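Local coordinates for Co-LOCKR: de novo designed protein switch (Synthetic construct, PDB 7JH5) that forms a de novo designed helical-bundle switch, probably a latch-and-cage device meant to let combinations of cell-surface antigens be read as logic, at residues T15-L20 with K86-A91. Numbering follows the deposited sequence. Where two conformers were deposited one is given.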
loop_
_atom_site.group_PDB
_atom_site.type_symbol
_atom_site.label_atom_id
_atom_site.label_comp_id
_atom_site.label_asym_id
_atom_site.label_seq_id
_atom_site.Cartn_x
_atom_site.Cartn_y
_atom_site.Cartn_z
ATOM N N THR A 15 -14.409 14.004 3.096
ATOM C CA THR A 15 -13.624 14.517 1.980
ATOM C C THR A 15 -12.160 14.701 2.365
ATOM O O THR A 15 -11.259 14.405 1.570
ATOM C CB THR A 15 -14.213 15.841 1.491
ATOM O OG1 THR A 15 -15.497 15.609 0.896
ATOM C CG2 THR A 15 -13.283 16.490 0.479
ATOM N N LYS A 16 -11.897 15.209 3.570
ATOM C CA LYS A 16 -10.519 15.337 4.025
ATOM C C LYS A 16 -9.852 13.978 4.176
ATOM O O LYS A 16 -8.645 13.848 3.933
ATOM C CB LYS A 16 -10.474 16.079 5.360
ATOM C CG LYS A 16 -10.652 17.580 5.259
ATOM C CD LYS A 16 -10.897 18.165 6.639
ATOM C CE LYS A 16 -10.514 19.632 6.711
ATOM N NZ LYS A 16 -10.356 20.077 8.129
ATOM N N LEU A 17 -10.622 12.959 4.567
ATOM C CA LEU A 17 -10.041 11.648 4.846
ATOM C C LEU A 17 -9.668 10.920 3.563
ATOM O O LEU A 17 -8.584 10.318 3.485
ATOM C CB LEU A 17 -11.029 10.812 5.664
ATOM C CG LEU A 17 -11.071 11.090 7.167
ATOM C CD1 LEU A 17 -12.159 10.277 7.850
ATOM C CD2 LEU A 17 -9.718 10.791 7.796
ATOM N N GLN A 18 -10.533 10.947 2.550
ATOM C CA GLN A 18 -10.219 10.287 1.290
ATOM C C GLN A 18 -8.990 10.915 0.643
ATOM O O GLN A 18 -8.087 10.209 0.183
ATOM C CB GLN A 18 -11.423 10.339 0.348
ATOM C CG GLN A 18 -11.923 11.737 0.015
ATOM C CD GLN A 18 -11.405 12.245 -1.319
ATOM O OE1 GLN A 18 -10.423 11.733 -1.856
ATOM N NE2 GLN A 18 -12.070 13.257 -1.863
ATOM N N ARG A 19 -8.935 12.251 0.611
ATOM C CA ARG A 19 -7.743 12.925 0.112
ATOM C C ARG A 19 -6.518 12.491 0.903
ATOM O O ARG A 19 -5.444 12.265 0.332
ATOM C CB ARG A 19 -7.915 14.439 0.199
ATOM C CG ARG A 19 -8.891 15.022 -0.801
ATOM C CD ARG A 19 -9.107 16.499 -0.517
ATOM N NE ARG A 19 -10.191 17.064 -1.312
ATOM C CZ ARG A 19 -10.737 18.254 -1.085
ATOM N NH1 ARG A 19 -10.300 19.004 -0.081
ATOM N NH2 ARG A 19 -11.721 18.694 -1.855
ATOM N N LEU A 20 -6.666 12.369 2.226
ATOM C CA LEU A 20 -5.568 11.901 3.062
ATOM C C LEU A 20 -5.133 10.498 2.666
ATOM O O LEU A 20 -3.934 10.201 2.619
ATOM C CB LEU A 20 -5.982 11.917 4.532
ATOM C CG LEU A 20 -4.902 11.460 5.513
ATOM C CD1 LEU A 20 -3.696 12.379 5.402
ATOM C CD2 LEU A 20 -5.439 11.426 6.932
ATOM N N LYS A 86 -6.851 14.177 14.072
ATOM C CA LYS A 86 -7.260 15.577 14.093
ATOM C C LYS A 86 -8.553 15.774 13.309
ATOM O O LYS A 86 -9.534 16.311 13.836
ATOM C CB LYS A 86 -6.148 16.471 13.535
ATOM C CG LYS A 86 -6.628 17.880 13.195
ATOM C CD LYS A 86 -5.534 18.942 13.307
ATOM C CE LYS A 86 -4.436 18.771 12.267
ATOM N NZ LYS A 86 -4.956 18.385 10.929
ATOM N N ILE A 87 -8.578 15.330 12.048
ATOM C CA ILE A 87 -9.759 15.518 11.207
ATOM C C ILE A 87 -11.018 15.070 11.941
ATOM O O ILE A 87 -12.044 15.762 11.939
ATOM C CB ILE A 87 -9.595 14.763 9.875
ATOM C CG1 ILE A 87 -8.484 15.396 9.038
ATOM C CG2 ILE A 87 -10.912 14.745 9.120
ATOM C CD1 ILE A 87 -8.030 14.532 7.883
ATOM N N LEU A 88 -10.959 13.896 12.571
ATOM C CA LEU A 88 -12.136 13.361 13.246
ATOM C C LEU A 88 -12.464 14.168 14.493
ATOM O O LEU A 88 -13.637 14.448 14.765
ATOM C CB LEU A 88 -11.910 11.890 13.583
ATOM C CG LEU A 88 -11.970 10.976 12.357
ATOM C CD1 LEU A 88 -11.247 9.666 12.595
ATOM C CD2 LEU A 88 -13.427 10.716 11.970
ATOM N N GLU A 89 -11.443 14.564 15.257
ATOM C CA GLU A 89 -11.675 15.424 16.410
ATOM C C GLU A 89 -12.326 16.740 16.001
ATOM O O GLU A 89 -13.105 17.311 16.776
ATOM C CB GLU A 89 -10.359 15.681 17.145
ATOM N N GLU A 90 -12.027 17.245 14.795
ATOM C CA GLU A 90 -12.759 18.410 14.308
ATOM C C GLU A 90 -14.222 18.065 14.050
ATOM O O GLU A 90 -15.098 18.930 14.169
ATOM C CB GLU A 90 -12.160 18.971 13.013
ATOM C CG GLU A 90 -10.688 18.697 12.774
ATOM C CD GLU A 90 -10.113 19.524 11.627
ATOM O OE1 GLU A 90 -10.156 19.068 10.461
ATOM O OE2 GLU A 90 -9.614 20.638 11.896
ATOM N N ALA A 91 -14.499 16.813 13.672
ATOM C CA ALA A 91 -15.868 16.388 13.415
ATOM C C ALA A 91 -16.634 16.163 14.715
ATOM O O ALA A 91 -17.816 16.511 14.805
ATOM C CB ALA A 91 -15.873 15.115 12.564
#
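Ile87 projects from helix 52-96 into the groove between Lys16, Leu17 and Leu20 of helix 3-48, and the tight half of the contact is built around it. Its CD1 sits 3.8 Å from Lys16 CB and 4.1 Å from Leu17 CD2, while Leu20 CD2 approaches the same methyl from the following turn. With CG1 anti to the carbonyl carbon (chi1 -67°) and CD1 anti about the next bond (chi2 166°), Ile87 reaches across to these three residues and turns CG2 to Leu17 CG, 4.1 Å away. Deeper in, Leu17 CD1 meets Leu88 CD2 at 4.3 Å, and both leucines also pack on helix 101-142, which closes the buried side. The outer margin is polar. Here the extended Lys16 chain brings NZ to Glu90 OE1 in a salt bridge modelled at 2.5 Å, although the exact placement of this carboxylate is doubtful. Shortening Lys16 to an alanine is likely to leave the Glu90 carboxylate without this cationic mate, while the CB contact with Ile87 could remain. Segments 15-20 and 86-91 run antiparallel (174°), their axes 10.5 Å apart at closest approach, as neighbours in an up-down helical bundle with an apolar interior.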